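Local coordinates for decapping nuclease RAI1 (Scheffersomyces stipitis, PDB 5BTO), which hydrolyses the NAD cap from the 5' end of NAD-capped RNAs, removing the whole NAD moiety, with the help of a divalent metal cation, at residues I218-T223 against L231-V236; R261-N266 against Y293-D298. One frame throughout, in Å; residues are numbered along the deposited sequence.

Contact 1 (I218-T223 against L231-V236); sequences ISVIKT and LLAGEV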
ATOM      1  N   ILE A 218      20.712  24.539 -15.195  1.00 16.27           N
ATOM      2  CA  ILE A 218      20.352  23.450 -14.284  1.00 15.08           C
ATOM      3  C   ILE A 218      20.889  23.725 -12.892  1.00 16.37           C
ATOM      4  O   ILE A 218      22.104  23.856 -12.702  1.00 18.64           O
ATOM      5  CB  ILE A 218      20.925  22.092 -14.754  1.00 17.34           C
ATOM      6  CG1 ILE A 218      20.580  21.826 -16.219  1.00 23.83           C
ATOM      7  CG2 ILE A 218      20.429  20.939 -13.853  1.00 17.60           C
ATOM      8  CD1 ILE A 218      19.105  21.662 -16.475  1.00 25.29           C
ATOM      9  N   SER A 219      19.979  23.830 -11.929  1.00 14.39           N
ATOM     10  CA  SER A 219      20.348  23.990 -10.533  1.00 14.75           C
ATOM     11  C   SER A 219      20.409  22.612  -9.871  1.00 15.37           C
ATOM     12  O   SER A 219      19.544  21.764 -10.087  1.00 16.47           O
ATOM     13  CB  SER A 219      19.326  24.881  -9.814  1.00 16.70           C
ATOM     14  OG  SER A 219      19.550  24.911  -8.412  1.00 16.69           O
ATOM     15  N   VAL A 220      21.438  22.385  -9.069  1.00 14.02           N
ATOM     16  CA  VAL A 220      21.533  21.137  -8.319  1.00 13.60           C
ATOM     17  C   VAL A 220      21.507  21.443  -6.830  1.00 15.03           C
ATOM     18  O   VAL A 220      22.334  22.215  -6.321  1.00 16.18           O
ATOM     19  CB  VAL A 220      22.798  20.334  -8.673  1.00 14.36           C
ATOM     20  CG1 VAL A 220      22.718  18.935  -8.047  1.00 15.17           C
ATOM     21  CG2 VAL A 220      22.947  20.237 -10.181  1.00 16.57           C
ATOM     22  N   ILE A 221      20.553  20.829  -6.140  1.00 15.04           N
ATOM     23  CA  ILE A 221      20.244  21.189  -4.767  1.00 14.36           C
ATOM     24  C   ILE A 221      20.391  20.005  -3.839  1.00 14.21           C
ATOM     25  O   ILE A 221      20.309  18.851  -4.271  1.00 16.28           O
ATOM     26  CB  ILE A 221      18.788  21.720  -4.638  1.00 13.44           C
ATOM     27  CG1 ILE A 221      17.771  20.615  -4.960  1.00 16.25           C
ATOM     28  CG2 ILE A 221      18.568  22.912  -5.574  1.00 16.20           C
ATOM     29  CD1 ILE A 221      16.363  20.953  -4.515  1.00 17.93           C
ATOM     30  N   LYS A 222      20.638  20.303  -2.567  1.00 14.52           N
ATOM     31  CA  LYS A 222      20.537  19.299  -1.515  1.00 16.54           C
ATOM     32  C   LYS A 222      19.203  19.508  -0.827  1.00 16.66           C
ATOM     33  O   LYS A 222      18.810  20.641  -0.533  1.00 18.73           O
ATOM     34  CB  LYS A 222      21.677  19.428  -0.508  1.00 22.05           C
ATOM     35  CG  LYS A 222      22.961  18.752  -0.929  1.00 29.37           C
ATOM     36  CD  LYS A 222      24.032  18.908   0.146  1.00 34.07           C
ATOM     37  CE  LYS A 222      23.478  18.631   1.540  1.00 36.69           C
ATOM     38  NZ  LYS A 222      23.240  17.186   1.824  1.00 38.52           N
ATOM     39  N   THR A 223      18.478  18.418  -0.612  1.00 15.00           N
ATOM     40  CA  THR A 223      17.201  18.511   0.059  1.00 14.08           C
ATOM     41  C   THR A 223      16.936  17.184   0.748  1.00 14.77           C
ATOM     42  O   THR A 223      17.852  16.391   0.945  1.00 15.78           O
ATOM     43  CB  THR A 223      16.080  18.881  -0.939  1.00 15.63           C
ATOM     44  OG1 THR A 223      14.857  19.114  -0.233  1.00 17.30           O
ATOM     45  CG2 THR A 223      15.903  17.791  -1.984  1.00 18.04           C
ATOM     46  N   LEU A 231      20.054  14.617  -3.471  1.00 13.12           N
ATOM     47  CA  LEU A 231      20.600  15.620  -4.375  1.00 13.64           C
ATOM     48  C   LEU A 231      19.678  15.606  -5.588  1.00 15.26           C
ATOM     49  O   LEU A 231      19.449  14.540  -6.184  1.00 15.77           O
ATOM     50  CB  LEU A 231      22.034  15.248  -4.777  1.00 16.72           C
ATOM     51  CG  LEU A 231      22.861  16.306  -5.510  1.00 19.59           C
ATOM     52  CD1 LEU A 231      23.177  17.474  -4.580  1.00 23.43           C
ATOM     53  CD2 LEU A 231      24.158  15.748  -6.070  1.00 20.85           C
ATOM     54  N   LEU A 232      19.096  16.757  -5.924  1.00 13.24           N
ATOM     55  CA  LEU A 232      18.198  16.832  -7.079  1.00 13.18           C
ATOM     56  C   LEU A 232      18.684  17.860  -8.089  1.00 13.33           C
ATOM     57  O   LEU A 232      18.950  19.018  -7.730  1.00 14.50           O
ATOM     58  CB  LEU A 232      16.782  17.251  -6.666  1.00 16.71           C
ATOM     59  CG  LEU A 232      15.931  16.412  -5.734  1.00 19.90           C
ATOM     60  CD1 LEU A 232      14.508  17.004  -5.660  1.00 17.74           C
ATOM     61  CD2 LEU A 232      15.909  14.996  -6.248  1.00 21.47           C
ATOM     62  N   ALA A 233      18.759  17.461  -9.351  1.00 14.15           N
ATOM     63  CA  ALA A 233      19.101  18.395 -10.425  1.00 13.35           C
ATOM     64  C   ALA A 233      17.819  18.803 -11.162  1.00 13.88           C
ATOM     65  O   ALA A 233      16.983  17.950 -11.482  1.00 14.46           O
ATOM     66  CB  ALA A 233      20.084  17.750 -11.383  1.00 14.76           C
ATOM     67  N   GLY A 234      17.661  20.098 -11.428  1.00 14.10           N
ATOM     68  CA  GLY A 234      16.474  20.569 -12.108  1.00 14.63           C
ATOM     69  C   GLY A 234      16.689  21.825 -12.927  1.00 14.51           C
ATOM     70  O   GLY A 234      17.357  22.756 -12.475  1.00 15.77           O
ATOM     71  N   GLU A 235      16.111  21.860 -14.124  1.00 15.69           N
ATOM     72  CA  GLU A 235      16.137  23.085 -14.928  1.00 15.94           C
ATOM     73  C   GLU A 235      15.376  24.210 -14.243  1.00 15.96           C
ATOM     74  O   GLU A 235      14.304  23.999 -13.666  1.00 17.06           O
ATOM     75  CB  GLU A 235      15.567  22.864 -16.334  1.00 18.60           C
ATOM     76  CG  GLU A 235      15.753  24.103 -17.229  1.00 21.06           C
ATOM     77  CD  GLU A 235      15.228  23.941 -18.640  1.00 28.72           C
ATOM     78  OE1 GLU A 235      14.717  22.850 -18.963  1.00 30.24           O
ATOM     79  OE2 GLU A 235      15.324  24.916 -19.429  1.00 31.89           O
ATOM     80  N   VAL A 236      15.942  25.411 -14.333  1.00 14.77           N
ATOM     81  CA  VAL A 236      15.357  26.612 -13.755  1.00 15.46           C
ATOM     82  C   VAL A 236      15.190  27.623 -14.877  1.00 15.97           C
ATOM     83  O   VAL A 236      16.105  27.824 -15.685  1.00 17.87           O
ATOM     84  CB  VAL A 236      16.276  27.176 -12.645  1.00 17.79           C
ATOM     85  CG1 VAL A 236      15.941  28.644 -12.332  1.00 18.69           C
ATOM     86  CG2 VAL A 236      16.205  26.287 -11.388  1.00 20.06           C
TER

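Contact 2 (R261-N266 against Y293-D298); sequences RILESN and YGFRDD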
ATOM      1  N   ARG A 261      -3.776  27.476 -21.929  1.00 23.78           N
ATOM      2  CA  ARG A 261      -4.865  28.160 -22.615  1.00 24.92           C
ATOM      3  C   ARG A 261      -5.696  28.961 -21.615  1.00 23.79           C
ATOM      4  O   ARG A 261      -5.830  28.564 -20.456  1.00 22.63           O
ATOM      5  CB  ARG A 261      -5.744  27.143 -23.353  1.00 24.86           C
ATOM      6  CG  ARG A 261      -6.890  27.753 -24.146  1.00 28.85           C
ATOM      7  CD  ARG A 261      -7.550  26.733 -25.052  1.00 30.29           C
ATOM      8  NE  ARG A 261      -8.681  27.318 -25.769  1.00 35.02           N
ATOM      9  CZ  ARG A 261      -9.348  26.703 -26.741  1.00 39.07           C
ATOM     10  NH1 ARG A 261      -8.988  25.484 -27.124  1.00 40.93           N
ATOM     11  NH2 ARG A 261     -10.370  27.308 -27.336  1.00 40.47           N
ATOM     12  N   ILE A 262      -6.237  30.094 -22.058  1.00 22.80           N
ATOM     13  CA  ILE A 262      -7.156  30.871 -21.233  1.00 23.28           C
ATOM     14  C   ILE A 262      -8.285  30.000 -20.699  1.00 23.65           C
ATOM     15  O   ILE A 262      -8.681  29.024 -21.338  1.00 25.63           O
ATOM     16  CB  ILE A 262      -7.765  32.065 -22.001  1.00 23.69           C
ATOM     17  CG1 ILE A 262      -8.382  31.609 -23.320  1.00 24.60           C
ATOM     18  CG2 ILE A 262      -6.704  33.125 -22.265  1.00 25.18           C
ATOM     19  CD1 ILE A 262      -9.029  32.758 -24.108  1.00 27.08           C
ATOM     20  N   LEU A 263      -8.784  30.363 -19.520  1.00 21.37           N
ATOM     21  CA  LEU A 263      -9.764  29.562 -18.799  1.00 23.29           C
ATOM     22  C   LEU A 263     -11.180  29.956 -19.201  1.00 23.88           C
ATOM     23  O   LEU A 263     -11.886  30.621 -18.451  1.00 28.42           O
ATOM     24  CB  LEU A 263      -9.582  29.744 -17.294  1.00 25.45           C
ATOM     25  CG  LEU A 263      -8.183  29.461 -16.742  1.00 27.24           C
ATOM     26  CD1 LEU A 263      -8.149  29.609 -15.217  1.00 28.56           C
ATOM     27  CD2 LEU A 263      -7.736  28.066 -17.150  1.00 24.99           C
ATOM     28  N   GLU A 264     -11.605  29.519 -20.379  1.00 23.20           N
ATOM     29  CA  GLU A 264     -12.895  29.955 -20.913  1.00 26.98           C
ATOM     30  C   GLU A 264     -14.034  28.956 -20.709  1.00 25.18           C
ATOM     31  O   GLU A 264     -15.159  29.181 -21.165  1.00 27.95           O
ATOM     32  CB  GLU A 264     -12.759  30.351 -22.388  1.00 32.47           C
ATOM     33  CG  GLU A 264     -11.963  29.380 -23.247  1.00 36.74           C
ATOM     34  CD  GLU A 264     -11.762  29.910 -24.657  1.00 41.33           C
ATOM     35  OE1 GLU A 264     -12.468  30.871 -25.026  1.00 44.38           O
ATOM     36  OE2 GLU A 264     -10.899  29.380 -25.391  1.00 42.39           O
ATOM     37  N   SER A 265     -13.747  27.856 -20.024  1.00 22.06           N
ATOM     38  CA  SER A 265     -14.767  26.847 -19.742  1.00 22.06           C
ATOM     39  C   SER A 265     -14.333  26.016 -18.546  1.00 21.08           C
ATOM     40  O   SER A 265     -13.166  26.042 -18.165  1.00 20.62           O
ATOM     41  CB  SER A 265     -14.964  25.924 -20.946  1.00 24.55           C
ATOM     42  OG  SER A 265     -13.814  25.114 -21.150  1.00 26.45           O
ATOM     43  N   ASN A 266     -15.276  25.285 -17.955  1.00 21.80           N
ATOM     44  CA  ASN A 266     -14.947  24.390 -16.847  1.00 24.54           C
ATOM     45  C   ASN A 266     -13.907  23.368 -17.275  1.00 24.38           C
ATOM     46  O   ASN A 266     -12.979  23.048 -16.521  1.00 23.53           O
ATOM     47  CB  ASN A 266     -16.203  23.690 -16.322  1.00 26.65           C
ATOM     48  CG  ASN A 266     -17.189  24.653 -15.687  1.00 30.74           C
ATOM     49  OD1 ASN A 266     -16.800  25.669 -15.113  1.00 34.55           O
ATOM     50  ND2 ASN A 266     -18.474  24.336 -15.789  1.00 33.78           N
ATOM     51  N   TYR A 293       2.376  32.040 -14.788  1.00 15.79           N
ATOM     52  CA  TYR A 293       1.663  31.441 -15.912  1.00 16.87           C
ATOM     53  C   TYR A 293       1.226  32.503 -16.909  1.00 17.60           C
ATOM     54  O   TYR A 293       0.626  33.513 -16.532  1.00 18.42           O
ATOM     55  CB  TYR A 293       0.425  30.664 -15.448  1.00 16.55           C
ATOM     56  CG  TYR A 293       0.666  29.186 -15.320  1.00 16.35           C
ATOM     57  CD1 TYR A 293       0.534  28.341 -16.420  1.00 15.40           C
ATOM     58  CD2 TYR A 293       1.046  28.638 -14.104  1.00 14.85           C
ATOM     59  CE1 TYR A 293       0.761  26.976 -16.296  1.00 15.58           C
ATOM     60  CE2 TYR A 293       1.288  27.285 -13.973  1.00 14.82           C
ATOM     61  CZ  TYR A 293       1.146  26.463 -15.071  1.00 15.81           C
ATOM     62  OH  TYR A 293       1.378  25.112 -14.934  1.00 18.88           O
ATOM     63  N   GLY A 294       1.529  32.268 -18.178  1.00 17.10           N
ATOM     64  CA  GLY A 294       0.970  33.076 -19.257  1.00 18.09           C
ATOM     65  C   GLY A 294      -0.212  32.344 -19.866  1.00 19.89           C
ATOM     66  O   GLY A 294      -0.129  31.150 -20.156  1.00 22.49           O
ATOM     67  N   PHE A 295      -1.321  33.059 -20.033  1.00 18.73           N
ATOM     68  CA  PHE A 295      -2.555  32.476 -20.546  1.00 20.09           C
ATOM     69  C   PHE A 295      -2.798  32.961 -21.968  1.00 22.16           C
ATOM     70  O   PHE A 295      -2.817  34.163 -22.222  1.00 22.48           O
ATOM     71  CB  PHE A 295      -3.735  32.866 -19.647  1.00 19.85           C
ATOM     72  CG  PHE A 295      -3.651  32.306 -18.250  1.00 16.68           C
ATOM     73  CD1 PHE A 295      -2.950  32.976 -17.256  1.00 18.33           C
ATOM     74  CD2 PHE A 295      -4.270  31.097 -17.934  1.00 20.05           C
ATOM     75  CE1 PHE A 295      -2.865  32.448 -15.963  1.00 16.89           C
ATOM     76  CE2 PHE A 295      -4.190  30.567 -16.652  1.00 21.05           C
ATOM     77  CZ  PHE A 295      -3.492  31.246 -15.664  1.00 20.19           C
ATOM     78  N   ARG A 296      -2.982  32.030 -22.899  1.00 21.60           N
ATOM     79  CA  ARG A 296      -3.074  32.399 -24.311  1.00 23.19           C
ATOM     80  C   ARG A 296      -4.346  31.876 -24.953  1.00 24.13           C
ATOM     81  O   ARG A 296      -4.906  30.883 -24.500  1.00 25.28           O
ATOM     82  CB  ARG A 296      -1.839  31.906 -25.074  1.00 26.83           C
ATOM     83  CG  ARG A 296      -1.521  30.432 -24.849  1.00 30.65           C
ATOM     84  CD  ARG A 296      -1.794  29.626 -26.106  1.00 33.81           C
ATOM     85  NE  ARG A 296      -1.914  28.198 -25.836  1.00 35.87           N
ATOM     86  CZ  ARG A 296      -2.850  27.417 -26.369  1.00 37.07           C
ATOM     87  NH1 ARG A 296      -3.754  27.929 -27.196  1.00 37.28           N
ATOM     88  NH2 ARG A 296      -2.891  26.125 -26.066  1.00 36.86           N
ATOM     89  N   ASP A 297      -4.799  32.547 -26.011  1.00 26.56           N
ATOM     90  CA  ASP A 297      -6.021  32.132 -26.691  1.00 29.54           C
ATOM     91  C   ASP A 297      -5.744  31.176 -27.858  1.00 32.84           C
ATOM     92  O   ASP A 297      -4.615  30.725 -28.042  1.00 31.33           O
ATOM     93  CB  ASP A 297      -6.877  33.339 -27.118  1.00 30.35           C
ATOM     94  CG  ASP A 297      -6.202  34.225 -28.162  1.00 30.43           C
ATOM     95  OD1 ASP A 297      -5.255  33.776 -28.839  1.00 30.16           O
ATOM     96  OD2 ASP A 297      -6.653  35.384 -28.326  1.00 31.85           O
ATOM     97  N   ASP A 298      -6.786  30.851 -28.620  1.00 36.54           N
ATOM     98  CA  ASP A 298      -6.664  29.968 -29.782  1.00 41.89           C
ATOM     99  C   ASP A 298      -5.669  30.457 -30.824  1.00 41.33           C
ATOM    100  O   ASP A 298      -5.040  29.658 -31.519  1.00 43.57           O
ATOM    101  CB  ASP A 298      -8.021  29.794 -30.465  1.00 47.32           C
ATOM    102  CG  ASP A 298      -8.854  28.714 -29.830  1.00 52.15           C
ATOM    103  OD1 ASP A 298      -8.496  27.526 -29.979  1.00 54.58           O
ATOM    104  OD2 ASP A 298      -9.872  29.056 -29.192  1.00 54.43           O
TER

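Contact 1 (I218-T223 against L231-V236)
Strands 218-223 and 231-235 run antiparallel, 159° between their directions, and their side chains sort onto two sheet faces. On the face of I218, V220, A233 and L231 the methyl of A233 sits between two branches of the partner strand, I218 CG2 and V220 CG2, with CB 4.0 Å from each. V220 has CG1 anti to its backbone N, which carries this methyl to the branch point of L231, 3.7 Å from CG, the side chains crossing obliquely. L231 is anti at chi1 (-169°) and leans back over the neighbouring strand, so that CD1 reaches the I221 carbonyl oxygen at 3.2 Å and meets K222 CG. It also touches I112 of strand 111-114 and I29 of strand 27-34. An alanine here removes CG and both methyls, and would probably loosen the packing against V220 and K222. At the other end I218 crosses E235 at about a right angle, its CD1 3.7 Å from E235 CB. On the opposite face I221 and L232 lie side by side, CG1 to CB 3.9 Å, and S219 OG is hydrogen-bonded to E28 OE1. V236, following E235, turns its CG2 toward S219 CB. Two hydrogen-bonded pairs hold the register: G234 N to S219 O is 2.8 Å and nearly along the C=O axis, whereas I221 N approaches L232 O from above the carbonyl plane. The arrangement is a buried antiparallel β-hairpin, strands 216-225 and 228-235, within the large mixed sheet, and it places substrate-binding E235 beside the metal ligand D237 in this PD-(D/E)XK-related active site.

Contact 2 (R261-N266 against Y293-D298)
The contact belongs to a β-α-β crossover, strand 254-261, helix 266-286, strand 290-296, whose parallel strands meet here at their ends and give way to a salt-bridge network. The last backbone link is I262 N to R296 O, 2.9 Å and 158° at the hydrogen, with the donor above the carbonyl plane. Beside this bond, I262 CG2 lies 4.0 Å from F295 CB, and CD1 lies along D297 CB, the two side chains pointing the same way. The F295 ring takes the R261 carbonyl oxygen at its edge and meets L263 CG at CE2, while F272 of the helix stacks edge-to-face on it. R261 extends from CG to NE and grips E264 side-on: NE and NH2 both donate to OE2, close to the guanidinium plane. D298 sets OD1 over a face of that guanidinium, toward its rim, the planes 79° apart, while OD2 makes a salt bridge to R261 NH2 at 2.6 Å. The carboxylates thus come close, E264 OE2 to D298 OD2 4.0 Å; the shared NH2 probably offsets the repulsion between them and favours both staying ionised.

How the contacts relate
Contact 1 is the core member of the pair and contact 2 the peripheral one: their centres lie about 9 and 24 Å from the centre of the chain, and about 30 Å from each other. They share no strand. Contact 1 belongs to the large mixed sheet and joins neighbours in sequence, whereas contact 2 belongs to the four-stranded sheet and joins parallel strands linked through a helix. Repeated backbone bonds and aliphatic branches dominate the buried pairing; in the partly buried contact 2 one backbone bond is joined by apolar packing on F295 and by a salt-bridge network among the more exposed residues. Strand 254-261 relates them, its Y254 touching S219 and V236 and its R261 entering contact 2.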